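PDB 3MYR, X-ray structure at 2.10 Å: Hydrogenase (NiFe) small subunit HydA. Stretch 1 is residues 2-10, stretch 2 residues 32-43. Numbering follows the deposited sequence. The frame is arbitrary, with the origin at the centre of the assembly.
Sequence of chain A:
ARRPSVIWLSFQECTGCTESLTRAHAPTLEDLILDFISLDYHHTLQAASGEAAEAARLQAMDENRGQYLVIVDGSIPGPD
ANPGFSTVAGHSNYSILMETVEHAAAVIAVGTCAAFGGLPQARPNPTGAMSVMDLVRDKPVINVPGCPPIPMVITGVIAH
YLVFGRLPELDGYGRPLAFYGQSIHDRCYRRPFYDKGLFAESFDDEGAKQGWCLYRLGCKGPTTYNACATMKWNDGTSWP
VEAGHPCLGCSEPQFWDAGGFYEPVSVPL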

ATOM      1  N   ARG A   2     -27.606  -0.878  17.482  1.00 44.79           N
ATOM      2  CA  ARG A   2     -27.539  -2.112  18.309  1.00 44.66           C
ATOM      3  C   ARG A   2     -26.093  -2.672  18.345  1.00 40.28           C
ATOM      4  O   ARG A   2     -25.675  -3.064  19.401  1.00 41.62           O
ATOM      5  CB  ARG A   2     -28.510  -3.212  17.937  1.00 45.18           C
ATOM      6  CG  ARG A   2     -27.938  -4.593  18.156  1.00 49.35           C
ATOM      7  CD  ARG A   2     -28.360  -5.110  19.514  1.00 60.59           C
ATOM      8  NE  ARG A   2     -28.999  -6.413  19.331  1.00 69.35           N
ATOM      9  CZ  ARG A   2     -30.096  -6.624  18.586  1.00 73.40           C
ATOM     10  NH1 ARG A   2     -30.711  -5.614  17.959  1.00 72.93           N
ATOM     11  NH2 ARG A   2     -30.584  -7.857  18.453  1.00 75.86           N
ATOM     12  N   ARG A   3     -25.347  -2.714  17.235  1.00 35.30           N
ATOM     13  CA  ARG A   3     -23.843  -2.715  17.326  1.00 31.90           C
ATOM     14  C   ARG A   3     -23.339  -1.254  17.282  1.00 30.67           C
ATOM     15  O   ARG A   3     -23.843  -0.460  16.528  1.00 28.26           O
ATOM     16  CB  ARG A   3     -23.153  -3.560  16.232  1.00 30.51           C
ATOM     17  CG  ARG A   3     -23.316  -5.122  16.367  1.00 26.82           C
ATOM     18  CD  ARG A   3     -22.790  -5.794  15.062  1.00 23.45           C
ATOM     19  NE  ARG A   3     -23.852  -5.825  14.015  1.00 24.45           N
ATOM     20  CZ  ARG A   3     -23.759  -5.221  12.817  1.00 27.91           C
ATOM     21  NH1 ARG A   3     -22.685  -4.508  12.525  1.00 25.23           N
ATOM     22  NH2 ARG A   3     -24.768  -5.254  11.929  1.00 26.00           N
ATOM     23  N   PRO A   4     -22.410  -0.889  18.182  1.00 29.70           N
ATOM     24  CA  PRO A   4     -22.047   0.514  18.299  1.00 29.27           C
ATOM     25  C   PRO A   4     -21.377   1.004  17.005  1.00 27.02           C
ATOM     26  O   PRO A   4     -20.566   0.287  16.398  1.00 24.09           O
ATOM     27  CB  PRO A   4     -21.044   0.537  19.469  1.00 29.73           C
ATOM     28  CG  PRO A   4     -20.701  -0.867  19.720  1.00 32.73           C
ATOM     29  CD  PRO A   4     -21.862  -1.703  19.279  1.00 30.22           C
ATOM     30  N   SER A   5     -21.716   2.208  16.613  1.00 25.40           N
ATOM     31  CA  SER A   5     -21.246   2.773  15.358  1.00 25.09           C
ATOM     32  C   SER A   5     -19.799   3.291  15.384  1.00 25.90           C
ATOM     33  O   SER A   5     -19.363   3.928  16.376  1.00 23.82           O
ATOM     34  CB  SER A   5     -22.168   3.883  14.953  1.00 25.43           C
ATOM     35  OG  SER A   5     -21.691   4.526  13.775  1.00 29.23           O
ATOM     36  N   VAL A   6     -19.056   2.973  14.307  1.00 25.22           N
ATOM     37  CA  VAL A   6     -17.661   3.391  14.160  1.00 22.88           C
ATOM     38  C   VAL A   6     -17.431   4.078  12.807  1.00 22.49           C
ATOM     39  O   VAL A   6     -17.838   3.565  11.755  1.00 22.57           O
ATOM     40  CB  VAL A   6     -16.719   2.211  14.322  1.00 22.26           C
ATOM     41  CG1 VAL A   6     -15.270   2.688  14.027  1.00 23.39           C
ATOM     42  CG2 VAL A   6     -16.853   1.607  15.771  1.00 22.61           C
ATOM     43  N   ILE A   7     -16.909   5.298  12.834  1.00 20.34           N
ATOM     44  CA  ILE A   7     -16.612   6.019  11.635  1.00 18.34           C
ATOM     45  C   ILE A   7     -15.084   6.173  11.540  1.00 22.30           C
ATOM     46  O   ILE A   7     -14.451   6.686  12.487  1.00 21.35           O
ATOM     47  CB  ILE A   7     -17.220   7.407  11.650  1.00 19.92           C
ATOM     48  CG1 ILE A   7     -18.772   7.260  11.538  1.00 25.12           C
ATOM     49  CG2 ILE A   7     -16.756   8.195  10.338  1.00 15.51           C
ATOM     50  CD1 ILE A   7     -19.513   8.614  11.734  1.00 25.92           C
ATOM     51  N   TRP A   8     -14.510   5.692  10.427  1.00 21.85           N
ATOM     52  CA  TRP A   8     -13.072   5.678  10.220  1.00 21.25           C
ATOM     53  C   TRP A   8     -12.736   6.816   9.250  1.00 21.50           C
ATOM     54  O   TRP A   8     -13.172   6.782   8.075  1.00 22.44           O
ATOM     55  CB  TRP A   8     -12.616   4.319   9.666  1.00 19.25           C
ATOM     56  CG  TRP A   8     -11.112   4.218   9.671  1.00 22.00           C
ATOM     57  CD1 TRP A   8     -10.232   4.916   8.852  1.00 25.85           C
ATOM     58  CD2 TRP A   8     -10.296   3.385  10.506  1.00 24.42           C
ATOM     59  NE1 TRP A   8      -8.940   4.499   9.085  1.00 24.98           N
ATOM     60  CE2 TRP A   8      -8.950   3.588  10.112  1.00 22.72           C
ATOM     61  CE3 TRP A   8     -10.574   2.414  11.506  1.00 23.49           C
ATOM     62  CZ2 TRP A   8      -7.888   2.867  10.682  1.00 20.91           C
ATOM     63  CZ3 TRP A   8      -9.519   1.787  12.119  1.00 20.99           C
ATOM     64  CH2 TRP A   8      -8.185   1.996  11.677  1.00 23.83           C
ATOM     65  N   LEU A   9     -12.019   7.844   9.722  1.00 19.47           N
ATOM     66  CA  LEU A   9     -11.627   8.964   8.823  1.00 19.36           C
ATOM     67  C   LEU A   9     -10.201   8.769   8.418  1.00 20.24           C
ATOM     68  O   LEU A   9      -9.310   8.564   9.294  1.00 20.87           O
ATOM     69  CB  LEU A   9     -11.757  10.315   9.550  1.00 19.51           C
ATOM     70  CG  LEU A   9     -13.164  10.642  10.119  1.00 22.23           C
ATOM     71  CD1 LEU A   9     -13.167  11.958  10.915  1.00 18.38           C
ATOM     72  CD2 LEU A   9     -14.076  10.682   8.904  1.00 19.49           C
ATOM     73  N   SER A  10      -9.927   8.855   7.120  1.00 20.02           N
ATOM     74  CA  SER A  10      -8.547   8.681   6.606  1.00 21.73           C
ATOM     75  C   SER A  10      -8.074  10.011   6.033  1.00 20.62           C
ATOM     76  O   SER A  10      -8.684  10.511   5.086  1.00 20.60           O
ATOM     77  CB  SER A  10      -8.567   7.615   5.474  1.00 22.08           C
ATOM     78  OG  SER A  10      -9.004   6.404   6.032  1.00 30.16           O
ATOM     79  N   LEU A  32     -15.115  -8.300  14.135  1.00 23.54           N
ATOM     80  CA  LEU A  32     -15.528  -7.020  14.722  1.00 24.59           C
ATOM     81  C   LEU A  32     -16.690  -6.456  13.938  1.00 24.74           C
ATOM     82  O   LEU A  32     -17.678  -6.032  14.525  1.00 25.00           O
ATOM     83  CB  LEU A  32     -14.397  -5.996  14.730  1.00 22.61           C
ATOM     84  CG  LEU A  32     -13.324  -6.158  15.811  1.00 27.60           C
ATOM     85  CD1 LEU A  32     -12.164  -5.177  15.473  1.00 25.62           C
ATOM     86  CD2 LEU A  32     -13.901  -5.829  17.187  1.00 25.26           C
ATOM     87  N   ILE A  33     -16.527  -6.444  12.631  1.00 22.80           N
ATOM     88  CA  ILE A  33     -17.438  -5.827  11.702  1.00 26.05           C
ATOM     89  C   ILE A  33     -18.773  -6.561  11.681  1.00 25.77           C
ATOM     90  O   ILE A  33     -19.855  -5.911  11.558  1.00 26.42           O
ATOM     91  CB  ILE A  33     -16.794  -5.860  10.296  1.00 27.40           C
ATOM     92  CG1 ILE A  33     -15.897  -4.659  10.098  1.00 29.45           C
ATOM     93  CG2 ILE A  33     -17.790  -6.045   9.158  1.00 32.83           C
ATOM     94  CD1 ILE A  33     -15.235  -4.796   8.649  1.00 31.80           C
ATOM     95  N   LEU A  34     -18.736  -7.889  11.810  1.00 24.69           N
ATOM     96  CA  LEU A  34     -19.994  -8.652  11.804  1.00 25.47           C
ATOM     97  C   LEU A  34     -20.679  -8.679  13.168  1.00 27.26           C
ATOM     98  O   LEU A  34     -21.949  -8.652  13.244  1.00 27.67           O
ATOM     99  CB  LEU A  34     -19.780 -10.075  11.307  1.00 24.94           C
ATOM    100  CG  LEU A  34     -19.413 -10.157   9.810  1.00 30.50           C
ATOM    101  CD1 LEU A  34     -18.956 -11.548   9.414  1.00 29.40           C
ATOM    102  CD2 LEU A  34     -20.604  -9.715   8.897  1.00 31.43           C
ATOM    103  N   ASP A  35     -19.868  -8.762  14.232  1.00 26.74           N
ATOM    104  CA  ASP A  35     -20.382  -9.119  15.560  1.00 29.07           C
ATOM    105  C   ASP A  35     -20.306  -8.061  16.635  1.00 29.65           C
ATOM    106  O   ASP A  35     -21.103  -8.083  17.554  1.00 30.45           O
ATOM    107  CB  ASP A  35     -19.806 -10.451  16.095  1.00 29.54           C
ATOM    108  CG  ASP A  35     -20.119 -11.644  15.168  1.00 35.11           C
ATOM    109  OD1 ASP A  35     -21.297 -11.776  14.753  1.00 39.58           O
ATOM    110  OD2 ASP A  35     -19.170 -12.386  14.760  1.00 36.39           O
ATOM    111  N   PHE A  36     -19.380  -7.119  16.521  1.00 27.86           N
ATOM    112  CA  PHE A  36     -19.071  -6.261  17.640  1.00 27.89           C
ATOM    113  C   PHE A  36     -19.314  -4.781  17.348  1.00 26.42           C
ATOM    114  O   PHE A  36     -19.731  -4.051  18.228  1.00 27.14           O
ATOM    115  CB  PHE A  36     -17.643  -6.568  18.173  1.00 27.92           C
ATOM    116  CG  PHE A  36     -17.538  -7.965  18.734  1.00 37.99           C
ATOM    117  CD1 PHE A  36     -16.832  -8.972  18.055  1.00 39.34           C
ATOM    118  CD2 PHE A  36     -18.347  -8.341  19.868  1.00 48.40           C
ATOM    119  CE1 PHE A  36     -16.865 -10.352  18.529  1.00 46.78           C
ATOM    120  CE2 PHE A  36     -18.387  -9.698  20.391  1.00 50.26           C
ATOM    121  CZ  PHE A  36     -17.659 -10.716  19.708  1.00 50.14           C
ATOM    122  N   ILE A  37     -19.047  -4.325  16.131  1.00 22.98           N
ATOM    123  CA  ILE A  37     -19.248  -2.927  15.813  1.00 20.78           C
ATOM    124  C   ILE A  37     -20.024  -2.831  14.553  1.00 21.91           C
ATOM    125  O   ILE A  37     -20.242  -3.829  13.854  1.00 21.07           O
ATOM    126  CB  ILE A  37     -17.897  -2.123  15.612  1.00 20.18           C
ATOM    127  CG1 ILE A  37     -17.106  -2.633  14.383  1.00 19.60           C
ATOM    128  CG2 ILE A  37     -17.053  -2.216  16.830  1.00 18.99           C
ATOM    129  CD1 ILE A  37     -15.714  -1.976  14.243  1.00 22.48           C
ATOM    130  N   SER A  38     -20.402  -1.606  14.242  1.00 20.85           N
ATOM    131  CA  SER A  38     -20.961  -1.335  12.955  1.00 23.39           C
ATOM    132  C   SER A  38     -20.020  -0.344  12.310  1.00 21.43           C
ATOM    133  O   SER A  38     -20.004   0.846  12.692  1.00 21.61           O
ATOM    134  CB  SER A  38     -22.368  -0.733  13.064  1.00 23.31           C
ATOM    135  OG  SER A  38     -22.953  -0.684  11.758  1.00 24.11           O
ATOM    136  N   LEU A  39     -19.132  -0.853  11.462  1.00 21.78           N
ATOM    137  CA  LEU A  39     -18.132   0.019  10.838  1.00 21.12           C
ATOM    138  C   LEU A  39     -18.862   0.686   9.664  1.00 21.60           C
ATOM    139  O   LEU A  39     -19.118   0.056   8.628  1.00 21.13           O
ATOM    140  CB  LEU A  39     -16.945  -0.826  10.320  1.00 21.72           C
ATOM    141  CG  LEU A  39     -15.925  -0.055   9.462  1.00 20.30           C
ATOM    142  CD1 LEU A  39     -15.260   1.094  10.337  1.00 20.02           C
ATOM    143  CD2 LEU A  39     -14.795  -0.966   8.832  1.00 17.92           C
ATOM    144  N   ASP A  40     -19.246   1.952   9.829  1.00 22.34           N
ATOM    145  CA  ASP A  40     -20.217   2.563   8.923  1.00 22.60           C
ATOM    146  C   ASP A  40     -19.606   3.373   7.790  1.00 22.82           C
ATOM    147  O   ASP A  40     -20.288   3.710   6.818  1.00 23.87           O
ATOM    148  CB  ASP A  40     -21.156   3.428   9.727  1.00 19.22           C
ATOM    149  CG  ASP A  40     -22.078   2.595  10.646  1.00 26.70           C
ATOM    150  OD1 ASP A  40     -22.511   3.114  11.706  1.00 28.95           O
ATOM    151  OD2 ASP A  40     -22.389   1.407  10.325  1.00 28.25           O
ATOM    152  N   TYR A  41     -18.305   3.630   7.893  1.00 21.94           N
ATOM    153  CA  TYR A  41     -17.606   4.371   6.867  1.00 22.59           C
ATOM    154  C   TYR A  41     -16.122   4.070   6.958  1.00 23.46           C
ATOM    155  O   TYR A  41     -15.527   4.141   8.050  1.00 24.04           O
ATOM    156  CB  TYR A  41     -17.853   5.851   7.108  1.00 22.34           C
ATOM    157  CG  TYR A  41     -17.244   6.787   6.116  1.00 24.52           C
ATOM    158  CD1 TYR A  41     -17.899   7.109   4.895  1.00 21.82           C
ATOM    159  CD2 TYR A  41     -16.007   7.378   6.378  1.00 25.04           C
ATOM    160  CE1 TYR A  41     -17.354   8.012   4.044  1.00 24.90           C
ATOM    161  CE2 TYR A  41     -15.453   8.342   5.516  1.00 26.72           C
ATOM    162  CZ  TYR A  41     -16.125   8.654   4.370  1.00 28.78           C
ATOM    163  OH  TYR A  41     -15.545   9.586   3.532  1.00 27.00           O
ATOM    164  N   HIS A  42     -15.533   3.703   5.834  1.00 22.32           N
ATOM    165  CA  HIS A  42     -14.120   3.341   5.778  1.00 22.33           C
ATOM    166  C   HIS A  42     -13.772   3.243   4.313  1.00 23.35           C
ATOM    167  O   HIS A  42     -14.277   2.362   3.636  1.00 22.95           O
ATOM    168  CB  HIS A  42     -13.789   2.024   6.424  1.00 20.21           C
ATOM    169  CG  HIS A  42     -12.305   1.836   6.581  1.00 27.33           C
ATOM    170  ND1 HIS A  42     -11.414   2.114   5.551  1.00 26.83           N
ATOM    171  CD2 HIS A  42     -11.546   1.604   7.685  1.00 24.48           C
ATOM    172  CE1 HIS A  42     -10.174   2.007   6.013  1.00 32.00           C
ATOM    173  NE2 HIS A  42     -10.228   1.710   7.305  1.00 27.44           N
ATOM    174  N   HIS A  43     -13.028   4.221   3.827  1.00 23.99           N
ATOM    175  CA  HIS A  43     -12.672   4.396   2.394  1.00 28.90           C
ATOM    176  C   HIS A  43     -12.075   3.181   1.771  1.00 28.18           C
ATOM    177  O   HIS A  43     -12.290   2.941   0.584  1.00 28.33           O
ATOM    178  CB  HIS A  43     -11.602   5.491   2.167  1.00 28.48           C
ATOM    179  CG  HIS A  43     -12.137   6.886   2.154  1.00 35.54           C
ATOM    180  ND1 HIS A  43     -11.363   7.973   1.780  1.00 42.07           N
ATOM    181  CD2 HIS A  43     -13.352   7.389   2.507  1.00 37.98           C
ATOM    182  CE1 HIS A  43     -12.074   9.087   1.906  1.00 37.78           C
ATOM    183  NE2 HIS A  43     -13.282   8.760   2.353  1.00 41.74           N
TER
HETATM  184  O   HOH W   1     -22.642  -2.781  10.303  1.00 14.03           O
HETATM  185  O   HOH W   2     -11.976   6.333   5.680  1.00 24.47           O

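Parallel strands bond edge to edge through their backbones, and the side chains must then find conformations that suit a framework already fixed. The pairing of residues 5-10 with the strand that begins at Ser-38 in the NiFe hydrogenase small subunit illustrates the principle. The framework is a short ladder: Ser-38 N donates to Pro-4 O (2.9 Å), Val-6 N to Ser-38 O (2.8 Å), and Asp-40 N to Val-6 O (2.9 Å). Val-6 thus uses both its backbone polar groups on the partner strand. Farther along, Trp-8 N reaches Tyr-41 O at 3.0 Å.

Ser-5 and Ser-38 are bridge partners on the same face of the sheet, and both adopt the t rotamer. Their hydroxyls converge on one carboxylate: Ser-5 OG donates to Asp-40 OD1 and Ser-38 OG to Asp-40 OD2, each at 2.6 Å. Asp-40, with chi1 m, starts out sideways from its CA, but its end comes nearer to the first strand, so that one oxygen is bonded across the contact and the other within its own stretch.

Arg-3 solves a different problem, that of a long cationic side chain at the start of the pairing. Its CA-to-CB bond points toward the other stretch, and chi1 to chi3 run m, t, m, carrying the guanidinium to the backbone carbonyls of Leu-34 and Ile-37. There NH1 donates to Ile-37 O (2.9 Å), which lies near the guanidinium plane, where an N-H can point at it. Leu-34 O instead lies over one face; its 3.5 Å approach to Arg-3 NE has too poor an angle for a hydrogen bond. A water accepts from Arg-3 NH1 (2.8 Å) and donates to Ser-38 OG (2.6 Å), linking the arginine to the serine-carboxylate cluster.

The other face is apolar. Val-6, chi1 t, places CG2 3.9 Å from Ile-37 CB and CG1 4.0 Å from Leu-39 CD1. Leu-39 takes the t, p rotamer, which brings its end closer to the first strand than its CA-to-CB direction suggests; the same CD1 also lies 4.2 Å from Trp-8 CB.

Trp-8 and His-42 are both t at chi1, and their rings meet in a face-to-face stack, the indole five-membered ring and the imidazole having centroids 4.0 Å apart and planes inclined at 30°. The tilt lets Trp-8 CG and His-42 CD2 approach to 3.3 Å. Tyr-41, also t, sits beside aliphatic neighbours, its CD2 4.1 Å from Ile-7 CG2, while its hydroxyl accepts from His-43 NE2 (Tyr-41 OH to His-43 NE2, 2.7 Å).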